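Local structure of glycosyltransferase (duf1792) (Streptococcus sanguinis, 5V4A) at residues Arg174-Lys179 and Thr198-Thr203; Lys184-Glu189 and Ile267-Ala272; Met33-Gly38 and Ala52-Ile57; Asp16-Leu19 and Ser24-Arg27. The protein is the C-terminal, UDP-binding GT-D glycosyltransferase domain of a longer protein that probably works with the accessory SecA2/SecY2 system exporting a serine-rich repeat cell wall protein. All blocks are in the same frame, centred on the assembly; numbering follows the deposited sequence.

Contact 1 (Arg174-Lys179 and Thr198-Thr203). With UDP (uridine-5'-diphosphate), chain C.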
loop_
_atom_site.group_PDB
_atom_site.type_symbol
_atom_site.label_atom_id
_atom_site.label_comp_id
_atom_site.label_asym_id
_atom_site.label_seq_id
_atom_site.Cartn_x
_atom_site.Cartn_y
_atom_site.Cartn_z
ATOM N N ARG A 174 25.438 13.351 13.471
ATOM C CA ARG A 174 25.629 12.600 14.699
ATOM C C ARG A 174 25.492 13.581 15.847
ATOM O O ARG A 174 25.675 14.786 15.667
ATOM C CB ARG A 174 27.013 11.924 14.744
ATOM C CG ARG A 174 28.157 12.917 14.733
ATOM C CD ARG A 174 29.489 12.188 14.560
ATOM N NE ARG A 174 30.643 13.023 14.907
ATOM C CZ ARG A 174 31.120 13.171 16.141
ATOM N NH1 ARG A 174 30.553 12.532 17.159
ATOM N NH2 ARG A 174 32.180 13.949 16.357
ATOM N N ASN A 175 25.172 13.060 17.031
ATOM C CA ASN A 175 25.033 13.895 18.227
ATOM C C ASN A 175 24.047 15.048 17.993
ATOM O O ASN A 175 24.282 16.188 18.404
ATOM C CB ASN A 175 26.394 14.443 18.663
ATOM C CG ASN A 175 27.323 13.375 19.224
ATOM O OD1 ASN A 175 26.930 12.234 19.478
ATOM N ND2 ASN A 175 28.584 13.744 19.393
ATOM N N ALA A 176 22.942 14.766 17.296
ATOM C CA ALA A 176 21.970 15.822 17.010
ATOM C C ALA A 176 21.219 16.263 18.259
ATOM O O ALA A 176 20.651 17.364 18.274
ATOM C CB ALA A 176 20.954 15.371 15.958
ATOM N N TYR A 177 21.198 15.429 19.293
ATOM C CA TYR A 177 20.431 15.772 20.483
ATOM C C TYR A 177 20.866 17.106 21.079
ATOM O O TYR A 177 20.040 17.819 21.663
ATOM C CB TYR A 177 20.537 14.672 21.534
ATOM C CG TYR A 177 19.658 14.984 22.728
ATOM C CD1 TYR A 177 18.312 14.632 22.709
ATOM C CD2 TYR A 177 20.158 15.645 23.859
ATOM C CE1 TYR A 177 17.482 14.923 23.777
ATOM C CE2 TYR A 177 19.325 15.935 24.935
ATOM C CZ TYR A 177 17.987 15.570 24.877
ATOM O OH TYR A 177 17.144 15.844 25.927
ATOM N N SER A 178 22.141 17.475 20.953
ATOM C CA SER A 178 22.541 18.739 21.565
ATOM C C SER A 178 21.897 19.950 20.896
ATOM O O SER A 178 21.947 21.047 21.462
ATOM C CB SER A 178 24.066 18.891 21.547
ATOM O OG SER A 178 24.521 19.325 20.284
ATOM N N LYS A 179 21.293 19.783 19.719
ATOM C CA LYS A 179 20.634 20.877 19.017
ATOM C C LYS A 179 19.109 20.748 19.004
ATOM O O LYS A 179 18.454 21.462 18.250
ATOM C CB LYS A 179 21.167 20.968 17.586
ATOM C CG LYS A 179 22.530 21.650 17.500
ATOM C CD LYS A 179 22.912 21.990 16.073
ATOM C CE LYS A 179 24.317 22.601 16.005
ATOM N NZ LYS A 179 24.407 23.888 16.753
ATOM N N THR A 198 10.925 12.330 9.958
ATOM C CA THR A 198 12.220 12.520 10.599
ATOM C C THR A 198 13.061 11.250 10.499
ATOM O O THR A 198 12.550 10.124 10.594
ATOM C CB THR A 198 12.068 13.003 12.069
ATOM O OG1 THR A 198 13.339 13.444 12.567
ATOM C CG2 THR A 198 11.543 11.909 12.966
ATOM N N MET A 199 14.351 11.460 10.226
ATOM C CA MET A 199 15.353 10.411 10.080
ATOM C C MET A 199 16.530 10.931 10.902
ATOM O O MET A 199 17.389 11.616 10.351
ATOM C CB MET A 199 15.763 10.200 8.622
ATOM C CG MET A 199 14.653 9.794 7.641
ATOM S SD MET A 199 13.380 11.049 7.416
ATOM C CE MET A 199 14.389 12.267 6.685
ATOM N N LEU A 200 16.532 10.673 12.213
ATOM C CA LEU A 200 17.460 11.386 13.081
ATOM C C LEU A 200 17.841 10.583 14.317
ATOM O O LEU A 200 18.126 11.171 15.366
ATOM C CB LEU A 200 16.861 12.745 13.503
ATOM C CG LEU A 200 17.784 13.911 13.899
ATOM C CD1 LEU A 200 18.712 14.364 12.762
ATOM C CD2 LEU A 200 16.957 15.095 14.463
ATOM N N GLY A 201 17.903 9.255 14.205
ATOM C CA GLY A 201 18.349 8.422 15.301
ATOM C C GLY A 201 17.564 8.653 16.574
ATOM O O GLY A 201 16.342 8.868 16.542
ATOM N N PRO A 202 18.256 8.636 17.720
ATOM C CA PRO A 202 17.558 8.807 19.006
ATOM C C PRO A 202 16.913 10.179 19.171
ATOM O O PRO A 202 15.898 10.291 19.870
ATOM C CB PRO A 202 18.670 8.555 20.040
ATOM C CG PRO A 202 19.761 7.857 19.280
ATOM C CD PRO A 202 19.701 8.403 17.909
ATOM N N THR A 203 17.475 11.226 18.556
ATOM C CA THR A 203 16.855 12.547 18.601
ATOM C C THR A 203 15.504 12.555 17.887
ATOM O O THR A 203 14.598 13.302 18.282
ATOM C CB THR A 203 17.795 13.594 17.997
ATOM O OG1 THR A 203 19.071 13.514 18.649
ATOM C CG2 THR A 203 17.232 15.015 18.109
HETATM N N1 UDP C . 21.043 10.415 12.289
HETATM C C2 UDP C . 21.315 11.755 12.144
HETATM N N3 UDP C . 21.819 12.371 13.259
HETATM C C4 UDP C . 22.078 11.789 14.485
HETATM C C5 UDP C . 21.759 10.400 14.563
HETATM C C6 UDP C . 21.248 9.769 13.485
HETATM O O2 UDP C . 21.126 12.362 11.101
HETATM O O4 UDP C . 22.529 12.486 15.413
HETATM C "C1'" UDP C . 20.423 9.716 11.132
HETATM C "C2'" UDP C . 21.293 8.751 10.337
HETATM O "O2'" UDP C . 22.171 9.450 9.456
HETATM C "C3'" UDP C . 20.201 7.937 9.610
HETATM C "C4'" UDP C . 19.016 7.959 10.596
HETATM O "O4'" UDP C . 19.368 8.918 11.616
HETATM O "O3'" UDP C . 19.764 8.555 8.405
HETATM C "C5'" UDP C . 18.656 6.632 11.221
HETATM O "O5'" UDP C . 17.656 6.755 12.257
HETATM P PA UDP C . 17.242 5.508 13.138
HETATM O O1A UDP C . 18.398 5.063 14.031
HETATM O O2A UDP C . 15.965 5.863 13.803
HETATM O O3A UDP C . 17.010 4.309 12.052
HETATM P PB UDP C . 16.312 2.882 12.117
HETATM O O1B UDP C . 15.763 2.834 13.549
HETATM O O2B UDP C . 17.502 1.906 11.959
HETATM O O3B UDP C . 15.245 2.738 11.075
#
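Ala176 presents its methyl group to two side chains of 198-203: CB lies 4.0 Å from Leu200 CD1 and 3.8 Å from Thr203 OG1. The same two apolar groups touch the uracil of the bound UDP. Ala176 CB approaches UDP O4 to 3.3 Å, while Leu200 CD1 comes within 3.5 Å of UDP O2, so the two residues meet the base at its two carbonyl oxygens. Leu200 gets there because its CG stands anti to the backbone N (chi1 -155°), which carries the branched end nearer to Ala176 than its CB direction alone would suggest. From these two segments, backbone N-H groups supply the hydrogen bonds to UDP. Ala176 N donates to UDP O4 at 3.0 Å, and Gly201 N donates to UDP O5' at 3.2 Å with an N-H...O angle of 141°. Segment 198-203 thus both packs on the base and bonds O5'; Pro172 O and Ser151 OG are among the further partners. In the second shell, Thr203 OG1 packs at the edge of the Tyr177 ring, 3.4 Å from Tyr177 CB. This hydroxyl is also close to Tyr177 N, but at a poor angle, and that N-H instead makes a weak hydrogen bond to Gln44 OE1. Asn175 OD1 accepts from Asp45 N. The uracil-binding loop joins strand 165-171 to helix 180-190, whereas Leu200 and Gly201 lie in the passage from strand 195-199 to helix 201-213; both line the UDP pocket of the GT-D domain, and Tyr177 reaches across to Glu49 and Leu50 of helix 48-58.

Contact 2 (Lys184-Glu189 and Ile267-Ala272)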
loop_
_atom_site.group_PDB
_atom_site.type_symbol
_atom_site.label_atom_id
_atom_site.label_comp_id
_atom_site.label_asym_id
_atom_site.label_seq_id
_atom_site.Cartn_x
_atom_site.Cartn_y
_atom_site.Cartn_z
ATOM N N LYS A 184 13.701 22.020 16.910
ATOM C CA LYS A 184 12.278 22.273 17.141
ATOM C C LYS A 184 11.897 23.679 16.707
ATOM O O LYS A 184 10.838 23.891 16.102
ATOM C CB LYS A 184 11.923 22.057 18.614
ATOM C CG LYS A 184 11.662 20.603 18.954
ATOM C CD LYS A 184 10.914 20.428 20.246
ATOM C CE LYS A 184 11.815 20.490 21.433
ATOM N NZ LYS A 184 11.046 20.263 22.690
ATOM N N GLN A 185 12.758 24.655 16.995
ATOM C CA GLN A 185 12.458 26.019 16.591
ATOM C C GLN A 185 12.380 26.130 15.076
ATOM O O GLN A 185 11.484 26.791 14.536
ATOM C CB GLN A 185 13.509 26.967 17.153
ATOM C CG GLN A 185 13.318 28.407 16.765
ATOM C CD GLN A 185 14.081 29.335 17.676
ATOM O OE1 GLN A 185 15.137 28.975 18.200
ATOM N NE2 GLN A 185 13.550 30.537 17.880
ATOM N N ALA A 186 13.279 25.445 14.373
ATOM C CA ALA A 186 13.221 25.448 12.917
ATOM C C ALA A 186 11.939 24.801 12.426
ATOM O O ALA A 186 11.323 25.287 11.475
ATOM C CB ALA A 186 14.439 24.734 12.332
ATOM N N VAL A 187 11.511 23.715 13.074
ATOM C CA VAL A 187 10.282 23.043 12.657
ATOM C C VAL A 187 9.093 23.982 12.789
ATOM O O VAL A 187 8.295 24.128 11.861
ATOM C CB VAL A 187 10.071 21.749 13.463
ATOM C CG1 VAL A 187 8.636 21.274 13.335
ATOM C CG2 VAL A 187 11.046 20.660 12.975
ATOM N N ARG A 188 8.980 24.679 13.924
ATOM C CA ARG A 188 7.845 25.580 14.090
ATOM C C ARG A 188 7.816 26.657 13.012
ATOM O O ARG A 188 6.732 27.049 12.559
ATOM C CB ARG A 188 7.872 26.214 15.482
ATOM C CG ARG A 188 7.770 25.206 16.622
ATOM C CD ARG A 188 7.727 25.917 18.011
ATOM N NE ARG A 188 7.934 24.953 19.089
ATOM C CZ ARG A 188 9.061 24.840 19.779
ATOM N NH1 ARG A 188 10.078 25.656 19.531
ATOM N NH2 ARG A 188 9.176 23.908 20.708
ATOM N N GLU A 189 8.988 27.126 12.576
ATOM C CA GLU A 189 9.063 28.210 11.604
ATOM C C GLU A 189 8.726 27.763 10.184
ATOM O O GLU A 189 8.244 28.578 9.386
ATOM C CB GLU A 189 10.462 28.834 11.615
ATOM C CG GLU A 189 10.523 30.220 10.970
ATOM C CD GLU A 189 11.603 30.340 9.906
ATOM O OE1 GLU A 189 11.447 31.181 8.991
ATOM O OE2 GLU A 189 12.609 29.601 9.989
ATOM N N ILE A 267 16.382 22.684 0.834
ATOM C CA ILE A 267 16.873 23.008 2.164
ATOM C C ILE A 267 16.346 24.387 2.545
ATOM O O ILE A 267 16.481 25.350 1.785
ATOM C CB ILE A 267 18.409 22.946 2.188
ATOM C CG1 ILE A 267 18.885 21.508 1.952
ATOM C CG2 ILE A 267 18.937 23.453 3.509
ATOM C CD1 ILE A 267 20.414 21.382 1.728
ATOM N N VAL A 268 15.674 24.472 3.688
ATOM C CA VAL A 268 15.212 25.759 4.198
ATOM C C VAL A 268 15.916 26.172 5.481
ATOM O O VAL A 268 15.901 27.368 5.813
ATOM C CB VAL A 268 13.682 25.772 4.399
ATOM C CG1 VAL A 268 12.956 25.586 3.061
ATOM C CG2 VAL A 268 13.267 24.683 5.364
ATOM N N ALA A 269 16.530 25.241 6.205
ATOM C CA ALA A 269 17.373 25.559 7.344
ATOM C C ALA A 269 18.470 24.509 7.445
ATOM O O ALA A 269 18.275 23.350 7.071
ATOM C CB ALA A 269 16.576 25.630 8.658
ATOM N N ASN A 270 19.630 24.928 7.949
ATOM C CA ASN A 270 20.796 24.053 8.031
ATOM C C ASN A 270 21.470 24.246 9.383
ATOM O O ASN A 270 22.100 25.278 9.615
ATOM C CB ASN A 270 21.774 24.338 6.890
ATOM C CG ASN A 270 22.837 23.285 6.776
ATOM O OD1 ASN A 270 23.219 22.669 7.773
ATOM N ND2 ASN A 270 23.343 23.079 5.567
ATOM N N LEU A 271 21.367 23.239 10.251
ATOM C CA LEU A 271 21.935 23.271 11.589
ATOM C C LEU A 271 23.095 22.292 11.774
ATOM O O LEU A 271 23.539 22.073 12.910
ATOM C CB LEU A 271 20.834 23.000 12.616
ATOM C CG LEU A 271 19.882 24.184 12.791
ATOM C CD1 LEU A 271 18.737 24.155 11.806
ATOM C CD2 LEU A 271 19.360 24.242 14.206
ATOM N N ALA A 272 23.618 21.731 10.691
ATOM C CA ALA A 272 24.678 20.734 10.783
ATOM C C ALA A 272 25.988 21.365 11.208
ATOM O O ALA A 272 26.362 22.411 10.683
ATOM C CB ALA A 272 24.857 20.019 9.446
#
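Ala186 carries the helical side of this contact, its methyl group facing both Ala269 and Leu271 of the C-terminal strand region. Two residues earlier, Lys184 turns to another side of helix 180-190: its ammonium NZ forms a salt bridge with Asp210, and its chain packs on Leu207, so it fastens the helix to helix 201-213. Next to face the strand, Ala186 places CB 4.3 Å from Ala269 CB and 4.4 Å from Leu271 CD1. These are loose van der Waals contacts between small or branched apolar groups, and they bury only 72 Å² in all. Leu271 brings its CD1 branch up to the helix with CG beside the backbone N (chi1 -73°), and the same side chain also touches Ala182 one turn back. Helix 180-190 lies here over one face of the parallel sheet of the GT-D domain, in which 267-270 is an edge strand beside 165-171. Ile169 of that neighbouring strand contacts both Ala186 and Ala269, so the alanine pair sits against a third apolar side chain. Backbone bonds from Ala269 and Leu271 to Ile170 fix the strand alongside it. Val187 continues toward helix 201-213 and packs on Leu211. Arg188, whose backbone N bonds to Lys184 O at 3.0 Å, directs its guanidinium NE into a salt bridge with Glu214. At the far end of the strand, Asn270 forms an Asx turn: its OD1 accepts from Ala272 N at 3.1 Å, with an N-H...O angle of 161° and the donor almost in line with the side-chain carbonyl.

Contact 3 (Met33-Gly38 and Ala52-Ile57)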
loop_
_atom_site.group_PDB
_atom_site.type_symbol
_atom_site.label_atom_id
_atom_site.label_comp_id
_atom_site.label_asym_id
_atom_site.label_seq_id
_atom_site.Cartn_x
_atom_site.Cartn_y
_atom_site.Cartn_z
ATOM N N MET A 33 17.791 1.324 23.149
ATOM C CA MET A 33 17.976 0.521 24.351
ATOM C C MET A 33 19.432 0.576 24.821
ATOM O O MET A 33 19.696 0.520 26.027
ATOM C CB MET A 33 17.518 -0.917 24.108
ATOM C CG MET A 33 17.885 -1.870 25.211
ATOM S SD MET A 33 17.156 -1.354 26.797
ATOM C CE MET A 33 15.399 -1.413 26.436
ATOM N N ASP A 34 20.381 0.644 23.883
ATOM C CA ASP A 34 21.777 0.862 24.247
ATOM C C ASP A 34 21.933 2.109 25.104
ATOM O O ASP A 34 22.621 2.092 26.126
ATOM C CB ASP A 34 22.640 0.980 22.991
ATOM C CG ASP A 34 23.290 -0.328 22.612
ATOM O OD1 ASP A 34 23.665 -0.483 21.428
ATOM O OD2 ASP A 34 23.416 -1.195 23.504
ATOM N N LEU A 35 21.338 3.216 24.662
ATOM C CA LEU A 35 21.435 4.473 25.393
ATOM C C LEU A 35 20.682 4.420 26.720
ATOM O O LEU A 35 21.136 5.003 27.714
ATOM C CB LEU A 35 20.903 5.611 24.531
ATOM C CG LEU A 35 21.814 6.145 23.430
ATOM C CD1 LEU A 35 21.020 6.975 22.444
ATOM C CD2 LEU A 35 22.952 6.978 24.048
ATOM N N VAL A 36 19.523 3.751 26.755
ATOM C CA VAL A 36 18.787 3.616 28.009
ATOM C C VAL A 36 19.573 2.793 29.012
ATOM O O VAL A 36 19.394 2.953 30.225
ATOM C CB VAL A 36 17.396 2.998 27.752
ATOM C CG1 VAL A 36 16.690 2.694 29.064
ATOM C CG2 VAL A 36 16.560 3.927 26.875
ATOM N N ALA A 37 20.479 1.945 28.538
ATOM C CA ALA A 37 21.388 1.211 29.401
ATOM C C ALA A 37 22.645 2.006 29.747
ATOM O O ALA A 37 23.556 1.456 30.377
ATOM C CB ALA A 37 21.769 -0.123 28.756
ATOM N N GLY A 38 22.708 3.284 29.369
ATOM C CA GLY A 38 23.844 4.118 29.719
ATOM C C GLY A 38 25.051 3.976 28.820
ATOM O O GLY A 38 26.173 4.231 29.264
ATOM N N ALA A 52 17.073 9.244 29.701
ATOM C CA ALA A 52 15.908 9.249 30.576
ATOM C C ALA A 52 14.647 9.571 29.788
ATOM O O ALA A 52 13.565 9.033 30.069
ATOM C CB ALA A 52 16.105 10.248 31.718
ATOM N N ARG A 53 14.772 10.461 28.802
ATOM C CA ARG A 53 13.634 10.792 27.955
ATOM C C ARG A 53 13.239 9.618 27.064
ATOM O O ARG A 53 12.049 9.404 26.810
ATOM C CB ARG A 53 13.947 12.018 27.106
ATOM C CG ARG A 53 12.746 12.558 26.353
ATOM C CD ARG A 53 11.692 13.160 27.268
ATOM N NE ARG A 53 10.719 13.948 26.511
ATOM C CZ ARG A 53 9.584 14.425 27.016
ATOM N NH1 ARG A 53 9.269 14.199 28.287
ATOM N NH2 ARG A 53 8.762 15.137 26.256
ATOM N N LEU A 54 14.211 8.849 26.571
ATOM C CA LEU A 54 13.855 7.704 25.738
ATOM C C LEU A 54 13.150 6.629 26.553
ATOM O O LEU A 54 12.131 6.064 26.120
ATOM C CB LEU A 54 15.100 7.116 25.069
ATOM C CG LEU A 54 15.893 7.977 24.107
ATOM C CD1 LEU A 54 17.186 7.242 23.722
ATOM C CD2 LEU A 54 15.070 8.296 22.867
ATOM N N ARG A 55 13.683 6.335 27.735
ATOM C CA ARG A 55 13.047 5.379 28.627
ATOM C C ARG A 55 11.622 5.808 28.954
ATOM O O ARG A 55 10.712 4.974 29.020
ATOM C CB ARG A 55 13.874 5.247 29.899
ATOM C CG ARG A 55 13.438 4.170 30.864
ATOM C CD ARG A 55 14.424 4.136 31.997
ATOM N NE ARG A 55 14.565 5.468 32.576
ATOM C CZ ARG A 55 15.569 5.841 33.365
ATOM N NH1 ARG A 55 16.539 4.978 33.664
ATOM N NH2 ARG A 55 15.612 7.080 33.842
ATOM N N GLU A 56 11.401 7.117 29.089
ATOM C CA GLU A 56 10.065 7.598 29.437
ATOM C C GLU A 56 9.081 7.348 28.303
ATOM O O GLU A 56 7.935 6.952 28.546
ATOM C CB GLU A 56 10.098 9.082 29.780
ATOM C CG GLU A 56 8.792 9.537 30.397
ATOM C CD GLU A 56 8.704 11.032 30.637
ATOM O OE1 GLU A 56 9.713 11.746 30.449
ATOM O OE2 GLU A 56 7.587 11.490 30.969
ATOM N N ILE A 57 9.506 7.607 27.064
ATOM C CA ILE A 57 8.617 7.444 25.923
ATOM C C ILE A 57 8.342 5.965 25.661
ATOM O O ILE A 57 7.208 5.577 25.331
ATOM C CB ILE A 57 9.213 8.150 24.693
ATOM C CG1 ILE A 57 9.385 9.649 24.940
ATOM C CG2 ILE A 57 8.349 7.962 23.477
ATOM C CD1 ILE A 57 10.261 10.311 23.870
#
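Val36 fits its two methyl groups against consecutive residues of the facing helix, in a helix-helix contact between the last turn of helix 30-36 and helix 48-58. The two branches divide the work. CG1, held anti to the backbone N (chi1 173°), lies aslant across the aliphatic part of Arg55, 3.9 Å from its CB and nearly as close to CG and CD. CG2 points to the helix backbone instead, 3.8 Å from Arg55 N and 3.9 Å from Leu54 CB. The valine therefore straddles the junction of the two residues. One position earlier, Leu35 meets Leu54 methyl to methyl, their CD1 atoms 4.1 Å apart and the two side chains set obliquely; Leu54 CD1 is about equally close to Leu35 CB. Leu54 reaches this pair with its CG beside its own backbone N, and it also touches Phe28. The arginine chain bends at chi3 (54°), at the CG-CD bond that touches Val36 CG1, and Met58 packs on Val36 as well. Helix 30-36 ends in a Schellman motif with Gly38, at positive phi, as its C-prime residue: Gly38 N bonds to Leu35 O at 2.9 Å, and the following N-H bonds to Asp34 O. Leu35 O accepts a second bond from Ser51 OG, which ties this helix end directly to helix 48-58. On another side of that helix Arg53 links to helix 201-213 through a salt bridge from NH2 to Asp210, while its NH1 meets Glu56 OE1 at 3.3 Å, approaching from 47° above the carboxylate plane.

Contact 4 (Asp16-Leu19 and Ser24-Arg27). With UDP (uridine-5'-diphosphate), chain C.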
loop_
_atom_site.group_PDB
_atom_site.type_symbol
_atom_site.label_atom_id
_atom_site.label_comp_id
_atom_site.label_asym_id
_atom_site.label_seq_id
_atom_site.Cartn_x
_atom_site.Cartn_y
_atom_site.Cartn_z
ATOM N N ASP A 16 -0.973 -0.322 8.467
ATOM C CA ASP A 16 -2.425 -0.146 8.378
ATOM C C ASP A 16 -2.960 0.748 9.495
ATOM O O ASP A 16 -3.947 1.471 9.299
ATOM C CB ASP A 16 -3.140 -1.498 8.437
ATOM C CG ASP A 16 -3.036 -2.296 7.140
ATOM O OD1 ASP A 16 -2.487 -1.794 6.134
ATOM O OD2 ASP A 16 -3.430 -3.468 7.192
ATOM N N TYR A 17 -2.356 0.683 10.687
ATOM C CA TYR A 17 -2.800 1.548 11.781
ATOM C C TYR A 17 -2.551 3.013 11.455
ATOM O O TYR A 17 -3.428 3.862 11.669
ATOM C CB TYR A 17 -2.096 1.166 13.093
ATOM C CG TYR A 17 -2.694 1.824 14.349
ATOM C CD1 TYR A 17 -2.197 3.016 14.835
ATOM C CD2 TYR A 17 -3.773 1.252 15.002
ATOM C CE1 TYR A 17 -2.729 3.610 15.981
ATOM C CE2 TYR A 17 -4.338 1.844 16.126
ATOM C CZ TYR A 17 -3.810 3.019 16.611
ATOM O OH TYR A 17 -4.357 3.600 17.735
ATOM N N LEU A 18 -1.364 3.326 10.922
ATOM C CA LEU A 18 -1.040 4.704 10.565
ATOM C C LEU A 18 -1.933 5.209 9.442
ATOM O O LEU A 18 -2.314 6.384 9.433
ATOM C CB LEU A 18 0.440 4.813 10.174
ATOM C CG LEU A 18 1.481 4.506 11.257
ATOM C CD1 LEU A 18 2.916 4.586 10.720
ATOM C CD2 LEU A 18 1.318 5.430 12.479
ATOM N N LEU A 19 -2.234 4.350 8.459
ATOM C CA LEU A 19 -3.134 4.739 7.374
ATOM C C LEU A 19 -4.556 4.945 7.874
ATOM O O LEU A 19 -5.235 5.884 7.446
ATOM C CB LEU A 19 -3.122 3.684 6.272
ATOM C CG LEU A 19 -1.814 3.670 5.475
ATOM C CD1 LEU A 19 -1.642 2.380 4.688
ATOM C CD2 LEU A 19 -1.783 4.864 4.548
ATOM N N SER A 24 0.781 9.788 14.522
ATOM C CA SER A 24 2.227 9.917 14.486
ATOM C C SER A 24 2.859 8.599 14.924
ATOM O O SER A 24 2.204 7.742 15.516
ATOM C CB SER A 24 2.671 11.050 15.411
ATOM O OG SER A 24 2.309 12.309 14.885
ATOM N N VAL A 25 4.169 8.448 14.698
ATOM C CA VAL A 25 4.820 7.203 15.093
ATOM C C VAL A 25 6.216 7.476 15.628
ATOM O O VAL A 25 6.934 8.330 15.101
ATOM C CB VAL A 25 4.880 6.196 13.928
ATOM C CG1 VAL A 25 5.736 6.729 12.795
ATOM C CG2 VAL A 25 5.427 4.876 14.424
ATOM N N VAL A 26 6.582 6.734 16.680
ATOM C CA VAL A 26 7.933 6.697 17.237
ATOM C C VAL A 26 8.342 5.239 17.373
ATOM O O VAL A 26 7.564 4.409 17.856
ATOM C CB VAL A 26 8.075 7.409 18.604
ATOM C CG1 VAL A 26 8.083 8.888 18.427
ATOM C CG2 VAL A 26 7.018 6.950 19.653
ATOM N N ARG A 27 9.564 4.928 16.940
ATOM C CA ARG A 27 10.067 3.562 16.920
ATOM C C ARG A 27 11.310 3.496 17.788
ATOM O O ARG A 27 12.158 4.390 17.740
ATOM C CB ARG A 27 10.407 3.106 15.488
ATOM C CG ARG A 27 9.495 3.634 14.402
ATOM C CD ARG A 27 10.092 3.420 13.004
ATOM N NE ARG A 27 11.231 4.322 12.890
ATOM C CZ ARG A 27 12.492 3.958 13.081
ATOM N NH1 ARG A 27 12.783 2.673 13.293
ATOM N NH2 ARG A 27 13.456 4.875 13.036
HETATM N N1 UDP C . 21.043 10.415 12.289
HETATM C C2 UDP C . 21.315 11.755 12.144
HETATM N N3 UDP C . 21.819 12.371 13.259
HETATM C C4 UDP C . 22.078 11.789 14.485
HETATM C C5 UDP C . 21.759 10.400 14.563
HETATM C C6 UDP C . 21.248 9.769 13.485
HETATM O O2 UDP C . 21.126 12.362 11.101
HETATM O O4 UDP C . 22.529 12.486 15.413
HETATM C "C1'" UDP C . 20.423 9.716 11.132
HETATM C "C2'" UDP C . 21.293 8.751 10.337
HETATM O "O2'" UDP C . 22.171 9.450 9.456
HETATM C "C3'" UDP C . 20.201 7.937 9.610
HETATM C "C4'" UDP C . 19.016 7.959 10.596
HETATM O "O4'" UDP C . 19.368 8.918 11.616
HETATM O "O3'" UDP C . 19.764 8.555 8.405
HETATM C "C5'" UDP C . 18.656 6.632 11.221
HETATM O "O5'" UDP C . 17.656 6.755 12.257
HETATM P PA UDP C . 17.242 5.508 13.138
HETATM O O1A UDP C . 18.398 5.063 14.031
HETATM O O2A UDP C . 15.965 5.863 13.803
HETATM O O3A UDP C . 17.010 4.309 12.052
HETATM P PB UDP C . 16.312 2.882 12.117
HETATM O O1B UDP C . 15.763 2.834 13.549
HETATM O O2B UDP C . 17.502 1.906 11.959
HETATM O O3B UDP C . 15.245 2.738 11.075
#
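Leu18 extends toward Val25 with CG beside its backbone N (chi1 -64°) and its chain straight at chi2 (177°), while Val25 turns CG1 between its own backbone N and carbonyl carbon. The two side chains cross at about a right angle. This joins helix 11-21 to strand 24-27, which follows the helix after a short turn and lies between strands 66-70 and 218-220 in the central sheet of the GT-D fold. Leu18 CD2 touches Val25 CB at 3.9 Å and Ser24 O at the same distance, and CD1 meets the CG1 branch of the valine at 4.1 Å. Met67 of the adjoining strand packs on both Leu18 and Val25, and Leu137 of helix 127-138 also touches Leu18. Leu19, on another side of the helix, packs on Val128 of the second subunit. At the end of the strand Arg27, bent at chi3 (-70°), carries its guanidinium to the UDP diphosphate. Asp220 forms a salt bridge with NH2 and Thr112 O accepts from NH1, which positions the group. Both terminal nitrogens donate to the beta-phosphate oxygen O1B, Arg27 NH1 at 3.0 Å and NH2 at 3.1 Å, and NH2 adds a weak bond to the alpha-phosphate oxygen O2A at 2.8 Å.

In the fold
From the N terminus, contact 4 closes the short turn between helix 11-21 and strand 24-27, and contact 3 then closes the loop between helices 30-36 and 48-58. The two follow in series and touch where Ile57 packs on Val26. Contacts 1 and 2 come later and cross: 184-189 falls between the segments of contact 1, and its partner 267-272 lies beyond them, near the C terminus. Both reach the part of the sheet around 165-171 and 195-199; strand 24-27 of contact 4 joins it to strand 66-70 by pairing with 218-220. Pro202 packs on Leu35, joining contact 1 to contact 3, and Lys179 meets Leu271 of contact 2. UDP bridges contacts 1 and 4.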